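Local coordinates for protein CurF (Lyngbya majuscula, PDB 5DP2) that probably forms the cyclopropane ring in curacin A biosynthesis, as an NADP-binding member of the enoyl reductase family, at residues A[138-141]-A[142-146]; A[130-133]-A[134-137]; A[49-52]-A[53-57]. One frame throughout, in Å; residues are numbered along the deposited sequence. Where two conformers were deposited one is given.

Interaction 1: A[138-141]-A[142-146]. With NAP (NADP nicotinamide-adenine-dinucleotide phosphate), chain B.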
ATOM      1  N   THR A 138       2.577  -9.296  -1.691  1.00  5.25           N
ATOM      2  CA  THR A 138       3.270  -8.042  -1.420  1.00  5.44           C
ATOM      3  C   THR A 138       2.983  -6.959  -2.444  1.00  5.51           C
ATOM      4  O   THR A 138       3.418  -5.821  -2.244  1.00  6.69           O
ATOM      5  CB  THR A 138       4.802  -8.250  -1.324  1.00  5.60           C
ATOM      6  OG1 THR A 138       5.364  -8.495  -2.626  1.00  5.80           O
ATOM      7  CG2 THR A 138       5.195  -9.308  -0.350  1.00  6.37           C
ATOM      8  N   ILE A 139       2.281  -7.273  -3.541  1.00  5.30           N
ATOM      9  CA  ILE A 139       2.290  -6.384  -4.708  1.00  5.74           C
ATOM     10  C   ILE A 139       1.281  -5.236  -4.684  1.00  5.26           C
ATOM     11  O   ILE A 139       1.654  -4.087  -4.894  1.00  5.63           O
ATOM     12  CB  ILE A 139       2.097  -7.212  -6.019  1.00  6.44           C
ATOM     13  CG1 ILE A 139       3.283  -8.147  -6.232  1.00  7.51           C
ATOM     14  CG2 ILE A 139       1.881  -6.279  -7.205  1.00  7.12           C
ATOM     15  CD1 ILE A 139       3.121  -9.099  -7.393  1.00  8.75           C
ATOM     16  N   PHE A 140      -0.019  -5.548  -4.523  1.00  4.94           N
ATOM     17  CA  PHE A 140      -1.066  -4.635  -4.996  1.00  4.78           C
ATOM     18  C   PHE A 140      -1.015  -3.226  -4.402  1.00  4.40           C
ATOM     19  O   PHE A 140      -0.805  -2.248  -5.126  1.00  4.71           O
ATOM     20  CB  PHE A 140      -2.459  -5.274  -4.774  1.00  4.81           C
ATOM     21  CG  PHE A 140      -3.595  -4.438  -5.279  1.00  4.86           C
ATOM     22  CD1 PHE A 140      -3.965  -4.465  -6.629  1.00  5.58           C
ATOM     23  CD2 PHE A 140      -4.294  -3.590  -4.432  1.00  5.19           C
ATOM     24  CE1 PHE A 140      -4.992  -3.665  -7.091  1.00  6.25           C
ATOM     25  CE2 PHE A 140      -5.330  -2.792  -4.892  1.00  5.86           C
ATOM     26  CZ  PHE A 140      -5.666  -2.824  -6.233  1.00  6.51           C
ATOM     27  N   MET A 141      -1.264  -3.071  -3.102  1.00  4.59           N
ATOM     28  CA  MET A 141      -1.431  -1.721  -2.624  0.65  4.62           C
ATOM     29  C   MET A 141      -0.120  -0.931  -2.724  1.00  4.35           C
ATOM     30  O   MET A 141      -0.116   0.242  -3.127  1.00  5.15           O
ATOM     31  CB  MET A 141      -2.003  -1.718  -1.215  0.65  5.42           C
ATOM     32  CG  MET A 141      -2.400  -0.359  -0.720  0.65  6.13           C
ATOM     33  SD  MET A 141      -3.664   0.519  -1.641  0.65  8.69           S
ATOM     34  CE  MET A 141      -5.134  -0.292  -1.026  0.65 10.48           C
ATOM     35  N   SER A 142       0.993  -1.541  -2.351  1.00  4.33           N
ATOM     36  CA  SER A 142       2.258  -0.796  -2.312  1.00  4.49           C
ATOM     37  C   SER A 142       2.718  -0.376  -3.720  1.00  4.10           C
ATOM     38  O   SER A 142       3.090   0.779  -3.934  1.00  4.36           O
ATOM     39  CB  SER A 142       3.326  -1.588  -1.583  1.00  4.95           C
ATOM     40  OG  SER A 142       2.964  -1.860  -0.242  1.00  5.66           O
ATOM     41  N   PHE A 143       2.733  -1.323  -4.665  1.00  4.15           N
ATOM     42  CA  PHE A 143       3.151  -0.973  -6.019  1.00  4.36           C
ATOM     43  C   PHE A 143       2.145  -0.129  -6.754  1.00  4.12           C
ATOM     44  O   PHE A 143       2.547   0.722  -7.561  1.00  4.60           O
ATOM     45  CB  PHE A 143       3.534  -2.206  -6.854  1.00  4.47           C
ATOM     46  CG  PHE A 143       4.892  -2.774  -6.521  1.00  4.59           C
ATOM     47  CD1 PHE A 143       6.024  -2.294  -7.167  1.00  5.60           C
ATOM     48  CD2 PHE A 143       5.035  -3.756  -5.563  1.00  5.27           C
ATOM     49  CE1 PHE A 143       7.276  -2.826  -6.891  1.00  6.53           C
ATOM     50  CE2 PHE A 143       6.290  -4.310  -5.302  1.00  6.61           C
ATOM     51  CZ  PHE A 143       7.406  -3.839  -5.974  1.00  7.19           C
ATOM     52  N   PHE A 144       0.834  -0.361  -6.583  1.00  4.10           N
ATOM     53  CA  PHE A 144      -0.121   0.458  -7.317  1.00  4.31           C
ATOM     54  C   PHE A 144      -0.033   1.910  -6.838  1.00  4.52           C
ATOM     55  O   PHE A 144      -0.097   2.846  -7.642  1.00  5.03           O
ATOM     56  CB  PHE A 144      -1.551  -0.100  -7.246  1.00  4.66           C
ATOM     57  CG  PHE A 144      -1.809  -1.291  -8.147  1.00  4.94           C
ATOM     58  CD1 PHE A 144      -0.989  -2.414  -8.177  1.00  5.18           C
ATOM     59  CD2 PHE A 144      -2.939  -1.302  -8.972  1.00  6.04           C
ATOM     60  CE1 PHE A 144      -1.263  -3.498  -8.989  1.00  6.18           C
ATOM     61  CE2 PHE A 144      -3.219  -2.389  -9.789  1.00  6.42           C
ATOM     62  CZ  PHE A 144      -2.389  -3.482  -9.794  1.00  6.28           C
ATOM     63  N   THR A 145       0.132   2.112  -5.512  1.00  4.57           N
ATOM     64  CA  THR A 145       0.283   3.459  -4.959  1.00  4.82           C
ATOM     65  C   THR A 145       1.539   4.127  -5.495  1.00  4.71           C
ATOM     66  O   THR A 145       1.514   5.270  -5.958  1.00  5.22           O
ATOM     67  CB  THR A 145       0.337   3.365  -3.422  1.00  5.23           C
ATOM     68  OG1 THR A 145      -0.894   2.828  -2.920  1.00  6.01           O
ATOM     69  CG2 THR A 145       0.528   4.725  -2.774  1.00  6.13           C
ATOM     70  N   ALA A 146       2.665   3.413  -5.405  1.00  4.67           N
ATOM     71  CA  ALA A 146       3.935   3.995  -5.829  1.00  5.09           C
ATOM     72  C   ALA A 146       3.957   4.265  -7.336  1.00  4.94           C
ATOM     73  O   ALA A 146       4.507   5.271  -7.783  1.00  5.45           O
ATOM     74  CB  ALA A 146       5.084   3.122  -5.399  1.00  6.03           C
TER
HETATM   75  PA  NAP B 401       4.731   1.131   6.050  0.91  5.73           P
HETATM   76  O1A NAP B 401       5.190  -0.276   5.880  0.91  5.89           O
HETATM   77  O2A NAP B 401       5.380   2.208   5.260  0.91  7.21           O
HETATM   78  O5B NAP B 401       4.798   1.455   7.613  0.91  6.09           O
HETATM   79  C5B NAP B 401       4.749   2.805   8.094  0.91  6.88           C
HETATM   80  C4B NAP B 401       6.050   3.550   7.893  0.91  6.87           C
HETATM   81  O4B NAP B 401       5.959   4.786   8.561  0.91  8.01           O
HETATM   82  C3B NAP B 401       7.260   2.831   8.411  0.91  7.47           C
HETATM   83  O3B NAP B 401       8.106   2.525   7.300  0.91  8.85           O
HETATM   84  C2B NAP B 401       7.933   3.813   9.389  0.91  6.26           C
HETATM   85  O2B NAP B 401       9.310   4.025   9.262  0.91  6.50           O
HETATM   86  C1B NAP B 401       7.271   5.134   9.050  0.91  6.89           C
HETATM   87  N9A NAP B 401       7.045   6.010  10.192  0.91  7.20           N
HETATM   88  C8A NAP B 401       5.969   5.988  11.053  0.91  9.94           C
HETATM   89  N7A NAP B 401       6.093   6.954  11.993  0.91 11.23           N
HETATM   90  C5A NAP B 401       7.239   7.596  11.725  0.91  8.87           C
HETATM   91  C6A NAP B 401       7.938   8.693  12.313  0.91 10.50           C
HETATM   92  N6A NAP B 401       7.427   9.313  13.396  0.91 14.12           N
HETATM   93  N1A NAP B 401       9.082   9.081  11.765  0.91 10.48           N
HETATM   94  C2A NAP B 401       9.558   8.442  10.691  0.91  8.65           C
HETATM   95  N3A NAP B 401       8.997   7.411  10.053  0.91  6.87           N
HETATM   96  C4A NAP B 401       7.860   6.987  10.582  0.91  6.92           C
HETATM   97  O3  NAP B 401       3.143   1.215   5.797  0.91  5.81           O
HETATM   98  PN  NAP B 401       2.330   1.228   4.417  0.91  5.26           P
HETATM   99  O1N NAP B 401       1.110   0.417   4.622  0.91  5.57           O
HETATM  100  O2N NAP B 401       3.235   0.897   3.266  0.91  6.92           O
HETATM  101  O5D NAP B 401       1.883   2.727   4.348  0.91  7.01           O
HETATM  102  C5D NAP B 401       2.891   3.748   4.167  0.91  8.65           C
HETATM  103  C4D NAP B 401       2.295   5.135   4.519  0.91  8.42           C
HETATM  104  O4D NAP B 401       1.552   5.574   3.412  0.91  9.49           O
HETATM  105  C3D NAP B 401       1.312   5.131   5.696  0.91  9.11           C
HETATM  106  O3D NAP B 401       1.355   6.427   6.308  0.91 12.73           O
HETATM  107  C2D NAP B 401      -0.014   4.862   5.030  0.91  9.79           C
HETATM  108  O2D NAP B 401      -1.089   5.371   5.824  0.91 14.82           O
HETATM  109  C1D NAP B 401       0.148   5.587   3.720  0.91  8.87           C
HETATM  110  N1N NAP B 401      -0.493   5.065   2.493  0.91  8.67           N
HETATM  111  C2N NAP B 401      -1.293   5.875   1.763  0.91  8.23           C
HETATM  112  C3N NAP B 401      -1.912   5.449   0.591  0.91  8.37           C
HETATM  113  C7N NAP B 401      -2.782   6.385  -0.176  0.91  8.67           C
HETATM  114  O7N NAP B 401      -3.435   5.873  -1.059  0.91 11.10           O
HETATM  115  N7N NAP B 401      -2.777   7.707   0.143  0.91  9.26           N
HETATM  116  C4N NAP B 401      -1.700   4.138   0.152  0.91  9.36           C
HETATM  117  C5N NAP B 401      -0.872   3.326   0.916  0.91  9.48           C
HETATM  118  C6N NAP B 401      -0.269   3.803   2.087  0.91  9.50           C
HETATM  119  P2B NAP B 401      10.431   2.993   9.748  0.91  6.51           P
HETATM  120  O1X NAP B 401      10.333   1.782   8.831  0.91  6.19           O
HETATM  121  O2X NAP B 401      11.699   3.779   9.564  0.91  6.96           O
HETATM  122  O3X NAP B 401      10.117   2.647  11.184  0.91  7.91           O
HETATM  123  O   HOH W   1       1.215  -4.248  -1.365  1.00  5.38           O
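Phe140 and Phe144 sit one turn apart on the same helix, and their rings meet obliquely. The planes are inclined at 37° and the centroids lie 4.3 Å apart. CD1 of Phe140 stands over the centre of the Phe144 ring, while CG of Phe144 lies over one face of Phe140 toward its rim. The closest ring carbons are Phe140 CE1 and Phe144 CE2, at 3.5 Å. Different first torsions bring the rings together: Phe140 has CG anti to the backbone N (chi1 -178°), whereas Phe144 has CG beside it (chi1 -77°). Phe285 also meets the Phe140 ring, and helix 290-305 packs on Phe144.

Phe143 is turned another way. The edge of its ring faces Ile139 O, which lies in the ring plane 3.5 Å from Phe143 CD2. Phe303 meets the Phe143 ring edge-to-face.

Thr145 follows Met141 by one turn, and their side chains cross at a slant. Its OG1 donates to Met141 O at 2.7 Å, and its backbone N donates to the same oxygen from the opposite face of the carbonyl plane. A water takes the N-H of Ser142 and donates to Thr138 O, bridging the two residues.

Thr145 OG1 is also 3.4 Å from NAP C4N, the nicotinamide carbon that carries the transferable hydride in NADPH. The bond to Met141 O points the hydroxyl proton at the helix backbone, so the side of Thr145 OG1 that meets the nicotinamide is probably its oxygen lone pairs.

Interaction 2: A[130-133]-A[134-137]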
ATOM      1  N   ASP A 130       4.630 -17.346 -11.690  1.00 11.27           N
ATOM      2  CA  ASP A 130       5.901 -17.823 -11.134  1.00 12.48           C
ATOM      3  C   ASP A 130       6.159 -17.359  -9.702  1.00 12.38           C
ATOM      4  O   ASP A 130       7.104 -17.814  -9.063  1.00 17.72           O
ATOM      5  CB  ASP A 130       7.086 -17.430 -12.030  1.00 15.54           C
ATOM      6  CG  ASP A 130       7.052 -18.120 -13.375  1.00 21.23           C
ATOM      7  OD1 ASP A 130       6.519 -19.244 -13.469  1.00 28.45           O
ATOM      8  OD2 ASP A 130       7.548 -17.539 -14.356  1.00 31.30           O
ATOM      9  N   LEU A 131       5.293 -16.507  -9.165  1.00  9.47           N
ATOM     10  CA  LEU A 131       5.416 -16.059  -7.783  1.00  9.19           C
ATOM     11  C   LEU A 131       4.608 -16.973  -6.865  1.00  9.08           C
ATOM     12  O   LEU A 131       3.560 -17.495  -7.236  1.00 11.46           O
ATOM     13  CB  LEU A 131       4.924 -14.630  -7.649  1.00  9.50           C
ATOM     14  CG  LEU A 131       5.668 -13.589  -8.448  1.00 10.77           C
ATOM     15  CD1 LEU A 131       5.090 -12.207  -8.165  1.00 12.59           C
ATOM     16  CD2 LEU A 131       7.162 -13.630  -8.152  1.00 11.62           C
ATOM     17  N   SER A 132       5.083 -17.142  -5.636  1.00  8.83           N
ATOM     18  CA  SER A 132       4.267 -17.792  -4.611  1.00  8.74           C
ATOM     19  C   SER A 132       3.095 -16.892  -4.196  1.00  7.73           C
ATOM     20  O   SER A 132       3.101 -15.684  -4.484  1.00  7.40           O
ATOM     21  CB  SER A 132       5.134 -18.140  -3.415  1.00  9.32           C
ATOM     22  OG  SER A 132       5.489 -16.950  -2.736  1.00  9.29           O
ATOM     23  N   MET A 133       2.107 -17.478  -3.512  1.00  7.71           N
ATOM     24  CA  MET A 133       1.040 -16.661  -2.948  1.00  7.40           C
ATOM     25  C   MET A 133       1.564 -15.559  -2.034  1.00  6.81           C
ATOM     26  O   MET A 133       1.149 -14.410  -2.146  1.00  6.90           O
ATOM     27  CB  MET A 133       0.002 -17.523  -2.218  1.00  8.34           C
ATOM     28  CG  MET A 133      -0.859 -18.380  -3.133  1.00  9.47           C
ATOM     29  SD  MET A 133      -2.077 -17.388  -3.988  1.00  9.67           S
ATOM     30  CE  MET A 133      -2.834 -18.602  -5.030  1.00 12.18           C
ATOM     31  N   VAL A 134       2.487 -15.905  -1.132  1.00  7.06           N
ATOM     32  CA  VAL A 134       3.022 -14.907  -0.206  0.63  6.88           C
ATOM     33  C   VAL A 134       3.765 -13.798  -0.949  1.00  6.59           C
ATOM     34  O   VAL A 134       3.627 -12.628  -0.632  1.00  7.34           O
ATOM     35  CB  VAL A 134       3.901 -15.597   0.846  0.63  7.48           C
ATOM     36  CG1 VAL A 134       4.766 -14.586   1.572  0.63  8.20           C
ATOM     37  CG2 VAL A 134       3.018 -16.347   1.844  0.63  8.67           C
ATOM     38  N   GLU A 135       4.575 -14.171  -1.949  1.00  6.37           N
ATOM     39  CA  GLU A 135       5.261 -13.157  -2.754  0.51  6.55           C
ATOM     40  C   GLU A 135       4.284 -12.233  -3.458  1.00  5.99           C
ATOM     41  O   GLU A 135       4.429 -11.014  -3.463  1.00  6.31           O
ATOM     42  CB  GLU A 135       6.158 -13.828  -3.797  0.51  7.31           C
ATOM     43  CG  GLU A 135       7.461 -14.359  -3.234  0.51  7.87           C
ATOM     44  CD  GLU A 135       8.299 -15.104  -4.254  0.51  9.16           C
ATOM     45  OE1 GLU A 135       7.736 -15.869  -5.080  0.51  9.49           O
ATOM     46  OE2 GLU A 135       9.540 -14.953  -4.183  0.51 12.70           O
ATOM     47  N   ALA A 136       3.270 -12.829  -4.078  1.00  6.17           N
ATOM     48  CA  ALA A 136       2.291 -12.036  -4.818  1.00  6.02           C
ATOM     49  C   ALA A 136       1.483 -11.126  -3.901  1.00  5.49           C
ATOM     50  O   ALA A 136       1.033 -10.072  -4.319  1.00  6.19           O
ATOM     51  CB  ALA A 136       1.378 -12.919  -5.656  1.00  6.79           C
ATOM     52  N   ALA A 137       1.326 -11.545  -2.637  1.00  5.82           N
ATOM     53  CA  ALA A 137       0.596 -10.756  -1.633  1.00  5.84           C
ATOM     54  C   ALA A 137       1.315  -9.469  -1.277  1.00  5.52           C
ATOM     55  O   ALA A 137       0.713  -8.623  -0.616  1.00  6.62           O
ATOM     56  CB  ALA A 137       0.344 -11.583  -0.387  1.00  6.96           C
TER
HETATM   57  O   HOH W   2       8.545 -18.251  -6.202  1.00 37.08           O
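Glu135 folds back over Ser132, at the start of helix 133-136. Its CB lies 3.4 Å from Ser132 OG and also near Ser132 O. CG, placed beside the backbone N (chi1 -78°), comes still closer to the serine hydroxyl, at 3.3 Å from OG. From there the chain runs extended to the carboxylate, and CD passes Ser132 OG on its way to the backbone. At the tip, OE1 accepts from Ser132 N at 3.0 Å. The bond is nearly straight (170°) and uses the anti lone pair of OE1.

Ser132 returns the bond: its OG accepts from Glu135 N at 3.0 Å. The two reciprocal bonds make a capping box, with Ser132 as N-cap. This ties down the first turn of the helix as the chain leaves the loop after strand 124-126. With an alanine here the hydroxyl is gone, and Glu135 N would probably lose its capping acceptor, leaving the first turn less firmly held.

Leu131 crosses the glutamate at about a right angle, with CD2 3.8 Å from Glu135 OE1. A water donates to the same OE1 at 2.8 Å and to Asp130 O, linking the carboxylate to the preceding loop. Within the same turn, Ala136 N donates to Ser132 O. Val134 faces strands 313-317 and 336-340, and Met133 packs on strand 83-91.

Interaction 3: A[49-52]-A[53-57]. With NAP (NADP nicotinamide-adenine-dinucleotide phosphate), chain B.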
ATOM      1  N   ASN A  49      -1.903  -3.577   6.189  1.00  5.82           N
ATOM      2  CA  ASN A  49      -1.519  -2.254   5.725  1.00  6.05           C
ATOM      3  C   ASN A  49      -1.538  -1.274   6.896  1.00  6.27           C
ATOM      4  O   ASN A  49      -2.311  -1.436   7.843  1.00  6.89           O
ATOM      5  CB  ASN A  49      -2.442  -1.791   4.586  1.00  7.54           C
ATOM      6  CG  ASN A  49      -2.029  -2.443   3.246  1.00  8.01           C
ATOM      7  OD1 ASN A  49      -1.211  -1.903   2.477  1.00  9.87           O
ATOM      8  ND2 ASN A  49      -2.492  -3.618   3.001  1.00  7.90           N
ATOM      9  N   PHE A  50      -0.719  -0.234   6.849  1.00  6.72           N
ATOM     10  CA  PHE A  50      -0.616   0.684   7.966  1.00  7.30           C
ATOM     11  C   PHE A  50      -1.967   1.357   8.267  1.00  7.26           C
ATOM     12  O   PHE A  50      -2.303   1.552   9.447  1.00  8.45           O
ATOM     13  CB  PHE A  50       0.466   1.731   7.702  1.00  8.82           C
ATOM     14  CG  PHE A  50       0.836   2.529   8.903  1.00  9.96           C
ATOM     15  CD1 PHE A  50       1.534   1.923   9.964  1.00 12.56           C
ATOM     16  CD2 PHE A  50       0.489   3.855   8.991  1.00 11.59           C
ATOM     17  CE1 PHE A  50       1.887   2.663  11.089  1.00 14.81           C
ATOM     18  CE2 PHE A  50       0.866   4.613  10.098  1.00 15.14           C
ATOM     19  CZ  PHE A  50       1.557   4.010  11.146  1.00 16.18           C
ATOM     20  N   ARG A  51      -2.753   1.713   7.239  1.00  7.57           N
ATOM     21  CA  ARG A  51      -4.108   2.271   7.455  1.00  8.86           C
ATOM     22  C   ARG A  51      -4.911   1.426   8.410  1.00  7.34           C
ATOM     23  O   ARG A  51      -5.697   1.944   9.208  1.00  7.08           O
ATOM     24  CB  ARG A  51      -4.897   2.361   6.092  1.00  9.90           C
ATOM     25  CG  ARG A  51      -6.387   2.771   6.213  1.00  9.79           C
ATOM     26  CD  ARG A  51      -6.612   4.200   6.640  1.00 11.01           C
ATOM     27  NE  ARG A  51      -6.299   5.123   5.570  1.00 11.80           N
ATOM     28  CZ  ARG A  51      -7.105   5.510   4.557  1.00 10.23           C
ATOM     29  NH1 ARG A  51      -8.359   5.047   4.439  1.00 11.85           N
ATOM     30  NH2 ARG A  51      -6.626   6.358   3.669  1.00 12.15           N
ATOM     31  N   GLU A  52      -4.789   0.115   8.281  1.00  6.40           N
ATOM     32  CA  GLU A  52      -5.597  -0.804   9.094  1.00  6.44           C
ATOM     33  C   GLU A  52      -5.178  -0.799  10.555  1.00  6.40           C
ATOM     34  O   GLU A  52      -6.029  -0.967  11.425  1.00  6.90           O
ATOM     35  CB  GLU A  52      -5.535  -2.194   8.490  1.00  6.73           C
ATOM     36  CG  GLU A  52      -6.192  -2.207   7.103  1.00  7.72           C
ATOM     37  CD  GLU A  52      -5.976  -3.430   6.287  1.00  7.47           C
ATOM     38  OE1 GLU A  52      -4.843  -3.963   6.259  1.00  8.45           O
ATOM     39  OE2 GLU A  52      -6.951  -3.832   5.604  1.00 13.54           O
ATOM     40  N   VAL A  53      -3.889  -0.617  10.838  1.00  7.23           N
ATOM     41  CA  VAL A  53      -3.443  -0.363  12.209  1.00  7.90           C
ATOM     42  C   VAL A  53      -4.100   0.916  12.744  1.00  8.31           C
ATOM     43  O   VAL A  53      -4.671   0.920  13.835  1.00  9.50           O
ATOM     44  CB  VAL A  53      -1.891  -0.286  12.271  1.00  8.91           C
ATOM     45  CG1 VAL A  53      -1.428   0.131  13.653  1.00 11.80           C
ATOM     46  CG2 VAL A  53      -1.264  -1.622  11.882  1.00  9.80           C
ATOM     47  N   LEU A  54      -4.065   1.990  11.958  1.00  8.22           N
ATOM     48  CA  LEU A  54      -4.690   3.244  12.376  1.00  9.04           C
ATOM     49  C   LEU A  54      -6.192   3.054  12.575  1.00  8.50           C
ATOM     50  O   LEU A  54      -6.789   3.655  13.476  1.00  9.70           O
ATOM     51  CB  LEU A  54      -4.429   4.352  11.344  1.00 10.10           C
ATOM     52  CG  LEU A  54      -2.979   4.712  11.028  1.00 12.82           C
ATOM     53  CD1 LEU A  54      -2.956   5.837  10.004  1.00 15.31           C
ATOM     54  CD2 LEU A  54      -2.218   5.080  12.297  1.00 16.05           C
ATOM     55  N   ASN A  55      -6.811   2.223  11.733  1.00  7.42           N
ATOM     56  CA  ASN A  55      -8.250   1.965  11.870  1.00  7.31           C
ATOM     57  C   ASN A  55      -8.550   1.287  13.209  1.00  7.59           C
ATOM     58  O   ASN A  55      -9.448   1.723  13.967  1.00  8.66           O
ATOM     59  CB  ASN A  55      -8.755   0.998  10.783  1.00  6.65           C
ATOM     60  CG  ASN A  55      -8.769   1.530   9.352  1.00  6.37           C
ATOM     61  OD1 ASN A  55      -8.728   0.701   8.433  1.00  6.66           O
ATOM     62  ND2 ASN A  55      -8.888   2.830   9.153  1.00  6.97           N
ATOM     63  N   VAL A  56      -7.835   0.208  13.537  1.00  7.37           N
ATOM     64  CA  VAL A  56      -8.130  -0.521  14.779  1.00  8.08           C
ATOM     65  C   VAL A  56      -7.937   0.388  16.000  1.00  9.09           C
ATOM     66  O   VAL A  56      -8.728   0.311  16.943  1.00 11.17           O
ATOM     67  CB  VAL A  56      -7.286  -1.800  14.909  1.00  7.96           C
ATOM     68  CG1 VAL A  56      -7.547  -2.487  16.247  1.00 10.05           C
ATOM     69  CG2 VAL A  56      -7.590  -2.778  13.778  1.00  8.59           C
ATOM     70  N   LEU A  57      -6.897   1.206  15.965  1.00  9.74           N
ATOM     71  CA  LEU A  57      -6.569   2.096  17.083  1.00 11.16           C
ATOM     72  C   LEU A  57      -7.477   3.309  17.188  1.00 11.77           C
ATOM     73  O   LEU A  57      -7.412   4.031  18.185  1.00 14.82           O
ATOM     74  CB  LEU A  57      -5.107   2.540  16.958  1.00 12.42           C
ATOM     75  CG  LEU A  57      -4.075   1.411  17.113  1.00 13.62           C
ATOM     76  CD1 LEU A  57      -2.684   1.970  16.872  1.00 15.92           C
ATOM     77  CD2 LEU A  57      -4.174   0.688  18.455  1.00 16.01           C
TER
HETATM   78  PA  NAP B 401       4.731   1.131   6.050  0.91  5.73           P
HETATM   79  O1A NAP B 401       5.190  -0.276   5.880  0.91  5.89           O
HETATM   80  O2A NAP B 401       5.380   2.208   5.260  0.91  7.21           O
HETATM   81  O5B NAP B 401       4.798   1.455   7.613  0.91  6.09           O
HETATM   82  C5B NAP B 401       4.749   2.805   8.094  0.91  6.88           C
HETATM   83  C4B NAP B 401       6.050   3.550   7.893  0.91  6.87           C
HETATM   84  O4B NAP B 401       5.959   4.786   8.561  0.91  8.01           O
HETATM   85  C3B NAP B 401       7.260   2.831   8.411  0.91  7.47           C
HETATM   86  O3B NAP B 401       8.106   2.525   7.300  0.91  8.85           O
HETATM   87  C2B NAP B 401       7.933   3.813   9.389  0.91  6.26           C
HETATM   88  O2B NAP B 401       9.310   4.025   9.262  0.91  6.50           O
HETATM   89  C1B NAP B 401       7.271   5.134   9.050  0.91  6.89           C
HETATM   90  N9A NAP B 401       7.045   6.010  10.192  0.91  7.20           N
HETATM   91  C8A NAP B 401       5.969   5.988  11.053  0.91  9.94           C
HETATM   92  N7A NAP B 401       6.093   6.954  11.993  0.91 11.23           N
HETATM   93  C5A NAP B 401       7.239   7.596  11.725  0.91  8.87           C
HETATM   94  C6A NAP B 401       7.938   8.693  12.313  0.91 10.50           C
HETATM   95  N6A NAP B 401       7.427   9.313  13.396  0.91 14.12           N
HETATM   96  N1A NAP B 401       9.082   9.081  11.765  0.91 10.48           N
HETATM   97  C2A NAP B 401       9.558   8.442  10.691  0.91  8.65           C
HETATM   98  N3A NAP B 401       8.997   7.411  10.053  0.91  6.87           N
HETATM   99  C4A NAP B 401       7.860   6.987  10.582  0.91  6.92           C
HETATM  100  O3  NAP B 401       3.143   1.215   5.797  0.91  5.81           O
HETATM  101  PN  NAP B 401       2.330   1.228   4.417  0.91  5.26           P
HETATM  102  O1N NAP B 401       1.110   0.417   4.622  0.91  5.57           O
HETATM  103  O2N NAP B 401       3.235   0.897   3.266  0.91  6.92           O
HETATM  104  O5D NAP B 401       1.883   2.727   4.348  0.91  7.01           O
HETATM  105  C5D NAP B 401       2.891   3.748   4.167  0.91  8.65           C
HETATM  106  C4D NAP B 401       2.295   5.135   4.519  0.91  8.42           C
HETATM  107  O4D NAP B 401       1.552   5.574   3.412  0.91  9.49           O
HETATM  108  C3D NAP B 401       1.312   5.131   5.696  0.91  9.11           C
HETATM  109  O3D NAP B 401       1.355   6.427   6.308  0.91 12.73           O
HETATM  110  C2D NAP B 401      -0.014   4.862   5.030  0.91  9.79           C
HETATM  111  O2D NAP B 401      -1.089   5.371   5.824  0.91 14.82           O
HETATM  112  C1D NAP B 401       0.148   5.587   3.720  0.91  8.87           C
HETATM  113  N1N NAP B 401      -0.493   5.065   2.493  0.91  8.67           N
HETATM  114  C2N NAP B 401      -1.293   5.875   1.763  0.91  8.23           C
HETATM  115  C3N NAP B 401      -1.912   5.449   0.591  0.91  8.37           C
HETATM  116  C7N NAP B 401      -2.782   6.385  -0.176  0.91  8.67           C
HETATM  117  O7N NAP B 401      -3.435   5.873  -1.059  0.91 11.10           O
HETATM  118  N7N NAP B 401      -2.777   7.707   0.143  0.91  9.26           N
HETATM  119  C4N NAP B 401      -1.700   4.138   0.152  0.91  9.36           C
HETATM  120  C5N NAP B 401      -0.872   3.326   0.916  0.91  9.48           C
HETATM  121  C6N NAP B 401      -0.269   3.803   2.087  0.91  9.50           C
HETATM  122  P2B NAP B 401      10.431   2.993   9.748  0.91  6.51           P
HETATM  123  O1X NAP B 401      10.333   1.782   8.831  0.91  6.19           O
HETATM  124  O2X NAP B 401      11.699   3.779   9.564  0.91  6.96           O
HETATM  125  O3X NAP B 401      10.117   2.647  11.184  0.91  7.91           O
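Apolar packing joins Phe50 to Leu54, one turn later on helix 50-57. The leucine CD2 approaches the phenylalanine ring obliquely, 3.8 Å from CE2. With CG anti to the backbone N (chi1 -168°), the Phe50 ring is brought against the cofactor. C5B of the adenosine ribose sits over one face of the ring, offset toward its rim, and O2D of the nicotinamide ribose lies at the ring edge.

Among the hydrogen bonds, Phe50 N donates to O1N of the nicotinamide-side phosphate at 3.0 Å, nearly straight at 170°. At the helix start, Asn49 N donates to Glu52 OE1, also at 3.0 Å, on the anti side, 21° out of the carboxylate plane. Glu52 OE2 accepts from Gly81 N, so both carboxylate oxygens are engaged. Further along, Leu54 N bonds to Phe50 O and Asn55 N to Arg51 O.

Charged and amide groups meet mainly outside the turn. Arg51 CD lies 3.7 Å from Asn55 ND2. Glu62 receives both, by a salt bridge from Arg51 and a hydrogen bond from Asn55; Asp280 also pairs with Arg51.

The diphosphate thus meets a backbone N-H in the first turn of a helix, where the helix dipole would probably help to stabilise its negative charge.

In the fold
Along the chain the order is interaction 3, interaction 2, interaction 1. Interaction 3 lies on helix 50-57, directly after strand 39-48 of the mixed sheet in the GroES-like part. Helix 133-136 of interaction 2 packs on that sheet and is followed by helix 140-153 of interaction 1; their centres are about 13 Å apart, and Leu131 touches Ile139. Interactions 1 and 3, about 17 Å apart between centres, meet where Met141 packs on Asn49. Interactions 2 and 3 do not touch: centres about 23 Å, nearest atoms about 7 Å. Interaction 1 borders NADP at the nicotinamide, interaction 3 at the diphosphate and riboses, consistent with a cofactor held in the cleft between the mixed sheet and the six-stranded parallel, Rossmann-type sheet.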